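Local coordinates for protein D-mandelate dehydrogenase (Rhodotorula graminis, PDB 2W2L) that binds NAD and probably interconverts D-mandelate and its 2-keto acid, as a D-isomer specific 2-hydroxyacid dehydrogenase, at residues R3-L8 against K26-P31; Y67-D72 against D92-D97; L81-A86 against D325-Q330. One frame throughout, in Å; residues are numbered along the deposited sequence.

Interaction 1: R3-L8 against K26-P31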
loop_
_atom_site.group_PDB
_atom_site.type_symbol
_atom_site.label_atom_id
_atom_site.label_comp_id
_atom_site.label_asym_id
_atom_site.label_seq_id
_atom_site.Cartn_x
_atom_site.Cartn_y
_atom_site.Cartn_z
ATOM N N ARG D 3 14.278 -20.694 41.829
ATOM C CA ARG D 3 14.220 -20.449 40.370
ATOM C C ARG D 3 13.213 -21.340 39.684
ATOM O O ARG D 3 13.506 -22.514 39.436
ATOM C CB ARG D 3 15.564 -20.724 39.680
ATOM C CG ARG D 3 16.604 -19.665 39.767
ATOM C CD ARG D 3 17.366 -19.479 38.423
ATOM N NE ARG D 3 18.016 -20.687 37.938
ATOM C CZ ARG D 3 18.772 -20.768 36.848
ATOM N NH1 ARG D 3 18.997 -19.705 36.097
ATOM N NH2 ARG D 3 19.299 -21.934 36.504
ATOM N N PRO D 4 12.031 -20.819 39.354
ATOM C CA PRO D 4 11.078 -21.701 38.696
ATOM C C PRO D 4 11.582 -22.177 37.350
ATOM O O PRO D 4 12.472 -21.551 36.740
ATOM C CB PRO D 4 9.819 -20.844 38.554
ATOM C CG PRO D 4 10.000 -19.755 39.507
ATOM C CD PRO D 4 11.476 -19.489 39.586
ATOM N N ARG D 5 11.067 -23.316 36.895
ATOM C CA ARG D 5 11.664 -23.981 35.727
ATOM C C ARG D 5 10.769 -23.764 34.512
ATOM O O ARG D 5 9.589 -24.154 34.506
ATOM C CB ARG D 5 11.904 -25.460 36.045
ATOM C CG ARG D 5 12.713 -25.684 37.362
ATOM C CD ARG D 5 13.082 -27.138 37.580
ATOM N NE ARG D 5 14.134 -27.584 36.637
ATOM C CZ ARG D 5 14.023 -28.573 35.735
ATOM N NH1 ARG D 5 12.908 -29.279 35.601
ATOM N NH2 ARG D 5 15.056 -28.873 34.999
ATOM N N VAL D 6 11.305 -23.108 33.492
ATOM C CA VAL D 6 10.554 -22.852 32.261
ATOM C C VAL D 6 10.984 -23.715 31.081
ATOM O O VAL D 6 12.158 -23.767 30.755
ATOM C CB VAL D 6 10.709 -21.389 31.856
ATOM C CG1 VAL D 6 9.963 -21.129 30.604
ATOM C CG2 VAL D 6 10.270 -20.490 33.024
ATOM N N LEU D 7 10.022 -24.384 30.443
ATOM C CA LEU D 7 10.291 -25.158 29.234
ATOM C C LEU D 7 10.174 -24.223 28.019
ATOM O O LEU D 7 9.127 -23.545 27.801
ATOM C CB LEU D 7 9.326 -26.361 29.121
ATOM C CG LEU D 7 9.535 -27.274 27.888
ATOM C CD1 LEU D 7 10.906 -28.030 27.910
ATOM C CD2 LEU D 7 8.400 -28.261 27.522
ATOM N N LEU D 8 11.233 -24.168 27.203
ATOM C CA LEU D 8 11.130 -23.362 25.980
ATOM C C LEU D 8 10.974 -24.178 24.693
ATOM O O LEU D 8 11.772 -25.061 24.384
ATOM C CB LEU D 8 12.198 -22.277 25.895
ATOM C CG LEU D 8 13.415 -22.482 25.042
ATOM C CD1 LEU D 8 14.212 -21.199 24.807
ATOM C CD2 LEU D 8 14.199 -23.468 25.845
ATOM N N LYS D 26 16.553 -15.900 36.454
ATOM C CA LYS D 26 15.468 -15.336 37.215
ATOM C C LYS D 26 14.768 -16.763 37.194
ATOM O O LYS D 26 14.360 -17.259 38.234
ATOM C CB LYS D 26 14.650 -14.303 36.475
ATOM C CG LYS D 26 14.167 -13.173 37.370
ATOM C CD LYS D 26 13.561 -11.964 36.606
ATOM C CE LYS D 26 13.662 -10.688 37.469
ATOM N NZ LYS D 26 12.940 -9.526 36.834
ATOM N N PHE D 27 14.791 -17.446 36.023
ATOM C CA PHE D 27 14.275 -18.811 35.805
ATOM C C PHE D 27 15.283 -19.770 35.145
ATOM O O PHE D 27 16.137 -19.341 34.382
ATOM C CB PHE D 27 13.107 -18.809 34.788
ATOM C CG PHE D 27 11.977 -17.923 35.152
ATOM C CD1 PHE D 27 11.849 -16.658 34.546
ATOM C CD2 PHE D 27 11.037 -18.344 36.116
ATOM C CE1 PHE D 27 10.766 -15.794 34.931
ATOM C CE2 PHE D 27 9.966 -17.542 36.496
ATOM C CZ PHE D 27 9.799 -16.266 35.910
ATOM N N GLU D 28 15.096 -21.077 35.360
ATOM C CA GLU D 28 15.927 -22.101 34.755
ATOM C C GLU D 28 15.227 -22.444 33.460
ATOM O O GLU D 28 14.160 -22.995 33.503
ATOM C CB GLU D 28 16.013 -23.340 35.658
ATOM C CG GLU D 28 16.768 -24.505 35.017
ATOM C CD GLU D 28 16.697 -25.853 35.777
ATOM O OE1 GLU D 28 16.029 -25.927 36.836
ATOM O OE2 GLU D 28 17.300 -26.860 35.291
ATOM N N VAL D 29 15.801 -22.104 32.308
ATOM C CA VAL D 29 15.101 -22.268 31.063
ATOM C C VAL D 29 15.554 -23.580 30.494
ATOM O O VAL D 29 16.754 -23.744 30.285
ATOM C CB VAL D 29 15.456 -21.128 30.035
ATOM C CG1 VAL D 29 15.118 -21.530 28.507
ATOM C CG2 VAL D 29 14.796 -19.808 30.424
ATOM N N ILE D 30 14.630 -24.488 30.200
ATOM C CA ILE D 30 15.020 -25.792 29.720
ATOM C C ILE D 30 14.726 -25.895 28.238
ATOM O O ILE D 30 13.567 -25.858 27.841
ATOM C CB ILE D 30 14.241 -26.922 30.432
ATOM C CG1 ILE D 30 14.337 -26.791 31.948
ATOM C CG2 ILE D 30 14.690 -28.286 29.949
ATOM C CD1 ILE D 30 12.976 -27.062 32.659
ATOM N N PRO D 31 15.756 -26.104 27.403
ATOM C CA PRO D 31 15.361 -26.192 25.982
ATOM C C PRO D 31 14.551 -27.466 25.655
ATOM O O PRO D 31 14.879 -28.549 26.113
ATOM C CB PRO D 31 16.699 -26.087 25.214
ATOM C CG PRO D 31 17.808 -26.023 26.252
ATOM C CD PRO D 31 17.205 -26.331 27.612
HETATM O O HOH W 1 15.621 -24.639 39.249
#
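Glu-28 sets CG anti to its backbone N (chi1 175°) and runs on extended, whereas Arg-5 keeps CG beside its own N (chi1 -52°) and bends at chi3; the two chains run alongside each other in the same direction. Arg-5 grips the carboxylate side-on: NE donates to Glu-28 OE1, and NH2 to Glu-28 OE2 at 3.0 Å. Both oxygens sit near the guanidinium plane, yet the flat groups are turned 63° apart, and each oxygen is met from above the carboxylate plane. NH1 bonds Asp-51 O and Tyr-49 O. Over one guanidinium face lies Ile-30, its CD1 3.6 Å from Arg-5 CZ. Replacing Arg-5 by alanine removes both donors and is likely to leave the Glu-28 carboxylate without its charged mate and Ile-30 CD1 without its flat neighbour. A water ties Glu-28 OE1 to Arg-3 O. Four backbone bonds, Glu-28 N to Pro-4 O through Leu-8 N to Ile-30 O, fix the parallel register; on the sheet face carrying Val-6, its CG2 meets Phe-27 CB at 3.7 Å. With helix 17-26 the strands form a beta-alpha-beta unit: 28-31 is one edge of the sheet, 54-57 flanks 5-8, and helix 310-329 packs on Phe-27.

Interaction 2: Y67-D72 against D92-D97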
loop_
_atom_site.group_PDB
_atom_site.type_symbol
_atom_site.label_atom_id
_atom_site.label_comp_id
_atom_site.label_asym_id
_atom_site.label_seq_id
_atom_site.Cartn_x
_atom_site.Cartn_y
_atom_site.Cartn_z
ATOM N N TYR D 67 3.308 -29.665 17.584
ATOM C CA TYR D 67 1.852 -29.697 17.312
ATOM C C TYR D 67 1.316 -31.089 16.882
ATOM O O TYR D 67 2.055 -31.916 16.297
ATOM C CB TYR D 67 1.419 -28.675 16.251
ATOM C CG TYR D 67 1.748 -27.209 16.450
ATOM C CD1 TYR D 67 1.534 -26.330 15.411
ATOM C CD2 TYR D 67 2.267 -26.709 17.657
ATOM C CE1 TYR D 67 1.816 -25.023 15.531
ATOM C CE2 TYR D 67 2.572 -25.399 17.785
ATOM C CZ TYR D 67 2.338 -24.544 16.713
ATOM O OH TYR D 67 2.624 -23.207 16.774
ATOM N N PRO D 68 0.018 -31.344 17.161
ATOM C CA PRO D 68 -0.916 -30.412 17.866
ATOM C C PRO D 68 -0.824 -30.481 19.394
ATOM O O PRO D 68 -0.509 -31.517 19.943
ATOM C CB PRO D 68 -2.312 -30.889 17.418
ATOM C CG PRO D 68 -2.128 -32.364 17.035
ATOM C CD PRO D 68 -0.626 -32.630 16.804
ATOM N N TRP D 69 -1.118 -29.378 20.070
ATOM C CA TRP D 69 -1.323 -29.408 21.522
ATOM C C TRP D 69 -2.785 -29.833 21.807
ATOM O O TRP D 69 -3.642 -29.039 22.218
ATOM C CB TRP D 69 -0.888 -28.074 22.177
ATOM C CG TRP D 69 0.652 -27.967 22.411
ATOM C CD1 TRP D 69 1.647 -27.954 21.455
ATOM C CD2 TRP D 69 1.328 -27.866 23.673
ATOM N NE1 TRP D 69 2.888 -27.857 22.043
ATOM C CE2 TRP D 69 2.726 -27.810 23.399
ATOM C CE3 TRP D 69 0.892 -27.789 25.006
ATOM C CZ2 TRP D 69 3.675 -27.708 24.405
ATOM C CZ3 TRP D 69 1.839 -27.683 26.013
ATOM C CH2 TRP D 69 3.217 -27.628 25.701
ATOM N N ASN D 70 -3.061 -31.110 21.553
ATOM C CA ASN D 70 -4.402 -31.700 21.721
ATOM C C ASN D 70 -4.509 -32.318 23.127
ATOM O O ASN D 70 -3.498 -32.416 23.846
ATOM C CB ASN D 70 -4.661 -32.756 20.634
ATOM C CG ASN D 70 -3.586 -33.836 20.610
ATOM O OD1 ASN D 70 -3.432 -34.565 19.634
ATOM N ND2 ASN D 70 -2.823 -33.929 21.680
ATOM N N ALA D 71 -5.709 -32.726 23.528
ATOM C CA ALA D 71 -5.901 -33.374 24.851
ATOM C C ALA D 71 -4.874 -34.451 25.189
ATOM O O ALA D 71 -4.376 -34.504 26.328
ATOM C CB ALA D 71 -7.315 -33.956 24.996
ATOM N N ASP D 72 -4.566 -35.295 24.202
ATOM C CA ASP D 72 -3.739 -36.441 24.414
ATOM C C ASP D 72 -2.319 -36.092 24.899
ATOM O O ASP D 72 -1.864 -36.667 25.916
ATOM C CB ASP D 72 -3.743 -37.306 23.175
ATOM C CG ASP D 72 -2.664 -38.372 23.199
ATOM O OD1 ASP D 72 -2.482 -39.108 24.218
ATOM O OD2 ASP D 72 -1.979 -38.467 22.160
ATOM N N ASP D 92 -4.855 -21.819 17.252
ATOM C CA ASP D 92 -5.563 -22.893 16.609
ATOM C C ASP D 92 -4.958 -24.251 16.969
ATOM O O ASP D 92 -5.683 -25.232 17.068
ATOM C CB ASP D 92 -5.582 -22.757 15.069
ATOM C CG ASP D 92 -5.195 -21.352 14.550
ATOM O OD1 ASP D 92 -6.044 -20.785 13.797
ATOM O OD2 ASP D 92 -4.041 -20.852 14.809
ATOM N N TRP D 93 -3.634 -24.305 17.151
ATOM C CA TRP D 93 -2.873 -25.558 17.432
ATOM C C TRP D 93 -3.073 -26.073 18.878
ATOM O O TRP D 93 -2.551 -27.133 19.228
ATOM C CB TRP D 93 -1.380 -25.315 17.180
ATOM C CG TRP D 93 -0.987 -24.038 17.833
ATOM C CD1 TRP D 93 -1.113 -22.773 17.311
ATOM C CD2 TRP D 93 -0.475 -23.873 19.166
ATOM N NE1 TRP D 93 -0.703 -21.829 18.231
ATOM C CE2 TRP D 93 -0.298 -22.466 19.376
ATOM C CE3 TRP D 93 -0.132 -24.764 20.193
ATOM C CZ2 TRP D 93 0.183 -21.935 20.584
ATOM C CZ3 TRP D 93 0.358 -24.241 21.390
ATOM C CH2 TRP D 93 0.511 -22.823 21.577
ATOM N N LEU D 94 -3.834 -25.332 19.690
ATOM C CA LEU D 94 -3.954 -25.575 21.150
ATOM C C LEU D 94 -5.373 -25.869 21.695
ATOM O O LEU D 94 -6.284 -25.078 21.526
ATOM C CB LEU D 94 -3.417 -24.364 21.900
ATOM C CG LEU D 94 -3.601 -24.315 23.408
ATOM C CD1 LEU D 94 -2.511 -25.135 24.063
ATOM C CD2 LEU D 94 -3.575 -22.867 23.893
ATOM N N ASP D 95 -5.549 -26.990 22.384
ATOM C CA ASP D 95 -6.807 -27.236 23.024
ATOM C C ASP D 95 -6.851 -26.439 24.334
ATOM O O ASP D 95 -6.473 -26.916 25.402
ATOM C CB ASP D 95 -6.987 -28.736 23.232
ATOM C CG ASP D 95 -8.370 -29.103 23.764
ATOM O OD1 ASP D 95 -9.050 -28.273 24.450
ATOM O OD2 ASP D 95 -8.746 -30.263 23.542
ATOM N N LEU D 96 -7.296 -25.207 24.258
ATOM C CA LEU D 96 -7.288 -24.384 25.460
ATOM C C LEU D 96 -8.119 -24.970 26.619
ATOM O O LEU D 96 -7.826 -24.677 27.798
ATOM C CB LEU D 96 -7.703 -22.937 25.153
ATOM C CG LEU D 96 -7.779 -21.949 26.310
ATOM C CD1 LEU D 96 -6.444 -21.859 27.083
ATOM C CD2 LEU D 96 -8.241 -20.559 25.810
ATOM N N ASP D 97 -9.145 -25.776 26.308
ATOM C CA ASP D 97 -10.008 -26.316 27.382
ATOM C C ASP D 97 -9.359 -27.477 28.101
ATOM O O ASP D 97 -9.432 -27.559 29.332
ATOM C CB ASP D 97 -11.414 -26.714 26.899
ATOM C CG ASP D 97 -12.176 -25.543 26.337
ATOM O OD1 ASP D 97 -11.749 -24.395 26.604
ATOM O OD2 ASP D 97 -13.179 -25.766 25.612
HETATM O O HOH W 2 -7.962 -31.945 21.555
#
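Trp-93 lies against Tyr-67 in an offset stack: the phenol ring and the five-membered ring of the indole are nearly parallel (planes at 7°), with centroids 4.4 Å apart. The displacement places Trp-93 CB, and not the indole centre, over the middle of the Tyr-67 face, a CH-pi contact 3.5 Å from the ring centroid. The same indole turns its six-membered edge to a second aromatic. Trp-93 CE3 and CZ3 point at the face of the Trp-69 five-membered ring, an edge-to-face pair with planes at 85°, and CE3 approaches Trp-69 CD1 to 3.9 Å. Trp-93 can serve both partners because its CG stands between the backbone N and the carbonyl carbon (chi1 47°).

Two backbone bonds fix the segments that carry these rings side by side. Trp-69 N donates to Trp-93 O at 2.8 Å, and Asp-95 N returns to Trp-69 O, also at 2.8 Å, so that Trp-69 is bonded through both its N and its O in a single bridge with Leu-94. The peptide between Tyr-67 and Pro-68 is cis, and Trp-69 follows as the centre of an inverse gamma turn. Further along, a water accepts from Ala-71 N and donates to Asp-95 OD2 at 2.7 Å.

In the next shell, Lys-57 NZ bonds Tyr-67 OH and also makes a cation-pi contact with Trp-93, while Ser-66 OG takes Trp-69 NE1. Asp-95, the N-cap of helix 96-101, bonds Ala-98 N through OD1 and Asp-97 N more weakly; Asn-70 holds the N-cap position of helix 71-74. The loops lead into these two helices, with Phe-84 of strand 83-86 meeting the Trp-69 ring and Phe-106 of strand 105-107 touching Leu-94.

Interaction 3: L81-A86 against D325-Q330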
loop_
_atom_site.group_PDB
_atom_site.type_symbol
_atom_site.label_atom_id
_atom_site.label_comp_id
_atom_site.label_asym_id
_atom_site.label_seq_id
_atom_site.Cartn_x
_atom_site.Cartn_y
_atom_site.Cartn_z
ATOM N N LEU D 81 2.944 -27.755 36.353
ATOM C CA LEU D 81 2.718 -26.708 35.386
ATOM C C LEU D 81 1.630 -25.685 35.767
ATOM O O LEU D 81 0.479 -26.035 36.068
ATOM C CB LEU D 81 2.492 -27.303 34.004
ATOM C CG LEU D 81 2.248 -26.268 32.921
ATOM C CD1 LEU D 81 3.331 -25.236 32.901
ATOM C CD2 LEU D 81 2.192 -26.985 31.580
ATOM N N LYS D 82 2.032 -24.417 35.763
ATOM C CA LYS D 82 1.189 -23.293 36.192
ATOM C C LYS D 82 0.741 -22.392 35.038
ATOM O O LYS D 82 -0.366 -21.883 35.054
ATOM C CB LYS D 82 1.933 -22.468 37.212
ATOM C CG LYS D 82 2.150 -23.197 38.504
ATOM C CD LYS D 82 1.783 -22.249 39.668
ATOM C CE LYS D 82 2.945 -21.941 40.605
ATOM N NZ LYS D 82 3.184 -23.004 41.632
ATOM N N VAL D 83 1.589 -22.205 34.020
ATOM C CA VAL D 83 1.347 -21.152 32.997
ATOM C C VAL D 83 2.087 -21.412 31.692
ATOM O O VAL D 83 3.234 -21.899 31.703
ATOM C CB VAL D 83 1.725 -19.779 33.577
ATOM C CG1 VAL D 83 3.255 -19.640 33.717
ATOM C CG2 VAL D 83 1.120 -18.635 32.784
ATOM N N PHE D 84 1.423 -21.123 30.573
ATOM C CA PHE D 84 1.987 -21.336 29.201
ATOM C C PHE D 84 1.849 -20.010 28.494
ATOM O O PHE D 84 0.738 -19.510 28.375
ATOM C CB PHE D 84 1.181 -22.380 28.401
ATOM C CG PHE D 84 1.735 -22.704 27.014
ATOM C CD1 PHE D 84 1.382 -23.898 26.390
ATOM C CD2 PHE D 84 2.593 -21.822 26.324
ATOM C CE1 PHE D 84 1.883 -24.248 25.109
ATOM C CE2 PHE D 84 3.122 -22.150 25.041
ATOM C CZ PHE D 84 2.755 -23.361 24.426
ATOM N N ALA D 85 2.944 -19.434 28.022
ATOM C CA ALA D 85 2.866 -18.171 27.296
ATOM C C ALA D 85 3.409 -18.259 25.883
ATOM O O ALA D 85 4.503 -18.748 25.644
ATOM C CB ALA D 85 3.521 -17.039 28.073
ATOM N N ALA D 86 2.620 -17.736 24.956
ATOM C CA ALA D 86 2.850 -17.928 23.529
ATOM C C ALA D 86 2.730 -16.624 22.773
ATOM O O ALA D 86 1.897 -15.744 23.131
ATOM C CB ALA D 86 1.892 -19.004 22.934
ATOM N N ASP D 325 7.130 -13.751 34.104
ATOM C CA ASP D 325 7.650 -12.929 35.175
ATOM C C ASP D 325 6.538 -12.461 36.138
ATOM O O ASP D 325 6.568 -12.743 37.333
ATOM C CB ASP D 325 8.419 -11.746 34.564
ATOM C CG ASP D 325 9.459 -11.169 35.496
ATOM O OD1 ASP D 325 9.222 -11.164 36.725
ATOM O OD2 ASP D 325 10.520 -10.704 34.996
ATOM N N ARG D 326 5.528 -11.790 35.611
ATOM C CA ARG D 326 4.449 -11.315 36.451
ATOM C C ARG D 326 3.724 -12.440 37.195
ATOM O O ARG D 326 3.402 -12.288 38.358
ATOM C CB ARG D 326 3.478 -10.520 35.617
ATOM C CG ARG D 326 4.128 -9.301 34.973
ATOM C CD ARG D 326 3.238 -8.654 33.930
ATOM N NE ARG D 326 1.830 -8.572 34.366
ATOM C CZ ARG D 326 1.301 -7.562 35.060
ATOM N NH1 ARG D 326 2.060 -6.538 35.437
ATOM N NH2 ARG D 326 0.007 -7.572 35.358
ATOM N N PHE D 327 3.487 -13.567 36.523
ATOM C CA PHE D 327 2.591 -14.568 37.023
ATOM C C PHE D 327 3.256 -15.477 38.031
ATOM O O PHE D 327 2.548 -16.129 38.822
ATOM C CB PHE D 327 2.029 -15.416 35.853
ATOM C CG PHE D 327 0.742 -16.130 36.175
ATOM C CD1 PHE D 327 0.680 -17.515 36.166
ATOM C CD2 PHE D 327 -0.419 -15.411 36.520
ATOM C CE1 PHE D 327 -0.537 -18.206 36.454
ATOM C CE2 PHE D 327 -1.619 -16.076 36.816
ATOM C CZ PHE D 327 -1.662 -17.490 36.785
ATOM N N LEU D 328 4.582 -15.613 37.946
ATOM C CA LEU D 328 5.323 -16.536 38.821
ATOM C C LEU D 328 6.138 -15.818 39.871
ATOM O O LEU D 328 6.279 -16.320 40.967
ATOM C CB LEU D 328 6.261 -17.471 38.038
ATOM C CG LEU D 328 5.749 -18.566 37.077
ATOM C CD1 LEU D 328 6.891 -19.499 36.578
ATOM C CD2 LEU D 328 4.654 -19.408 37.696
ATOM N N LEU D 329 6.714 -14.663 39.546
ATOM C CA LEU D 329 7.539 -13.993 40.512
ATOM C C LEU D 329 6.888 -12.772 41.195
ATOM O O LEU D 329 7.324 -12.338 42.274
ATOM C CB LEU D 329 8.865 -13.607 39.904
ATOM C CG LEU D 329 9.750 -14.699 39.295
ATOM C CD1 LEU D 329 10.902 -13.959 38.664
ATOM C CD2 LEU D 329 10.249 -15.766 40.277
ATOM N N GLN D 330 5.833 -12.235 40.603
ATOM C CA GLN D 330 5.367 -10.932 41.051
ATOM C C GLN D 330 3.988 -10.993 41.662
ATOM O O GLN D 330 3.523 -10.023 42.228
ATOM C CB GLN D 330 5.448 -9.946 39.902
ATOM C CG GLN D 330 6.884 -9.766 39.432
ATOM C CD GLN D 330 7.014 -8.908 38.195
ATOM O OE1 GLN D 330 6.163 -8.053 37.907
ATOM N NE2 GLN D 330 8.108 -9.107 37.469
#
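The Phe-327 ring meets segment 81-86 by its rim: Lys-82 O lies near the ring plane at the edge, 3.9 Å from Phe-327 CE1, while Val-83 comes in obliquely. Neither ring face receives an atom of 81-86 squarely. The closest approach is Val-83 CG2 to Phe-327 CD1 at 3.6 Å, and Val-83 CB is just as near to that carbon, so one corner of the ring sits against the beta-branched end of the valine. The valine and the phenylalanine pass one another head to tail. Val-83 presents this methyl because its CG2 is anti to the backbone N, and CG1 (chi1 72°) faces Leu-328 CD2 while still bordering the ring.

Leu-328 supplies the second apolar touch. Its CD2 reaches between two residues of the segment, to Lys-82 CB at 4.1 Å and to Val-83 CG1 at 4.2 Å. Of the Lys-82 side chain, CB makes the touch, and the rest bends off beyond CG. No hydrogen bond crosses the contact, and the backbones stay well apart, with 7.8 Å between Val-83 CA and Phe-327 CA; the join is made by apolar side chains, with one backbone carbonyl, Lys-82 O, at the ring edge.

Strand 83-86 is held in the sheet by backbone bonds from Val-83 to Ile-55 and from Phe-84 to Ala-105, and the Phe-327 side chain also touches Ala-105. This is a helix layered on a parallel sheet, as in an alpha/beta sandwich. Helix 310-329, which follows the last strand of the seven-stranded nucleotide-binding sheet, returns to cover the five-stranded sheet, consistent with the two-domain fold of D-2-hydroxyacid dehydrogenases.

All three contacts belong to the part of the chain built round the five-stranded parallel sheet ordered 28-31, 5-8, 54-57, 83-86, 105-107. Interactions 1 and 3 have centres 11 Å apart and touch: Lys-26 NZ forms a salt bridge with Asp-325 OD2, and Phe-27 packs on Leu-328 and Leu-329. The end of helix 310-329 thus bridges the residues leading into edge strand 28-31 and inner strand 83-86, closing the C-terminal helix back on the first beta-alpha-beta unit. Interaction 2 lies about 19 Å from interaction 3, centre to centre, joined by Phe-84 against Trp-69 and Trp-93. Along the chain interaction 1 closes first, whereas 2 and 3 alternate. The Trp-93 side chain is about 11 Å from bound NAD.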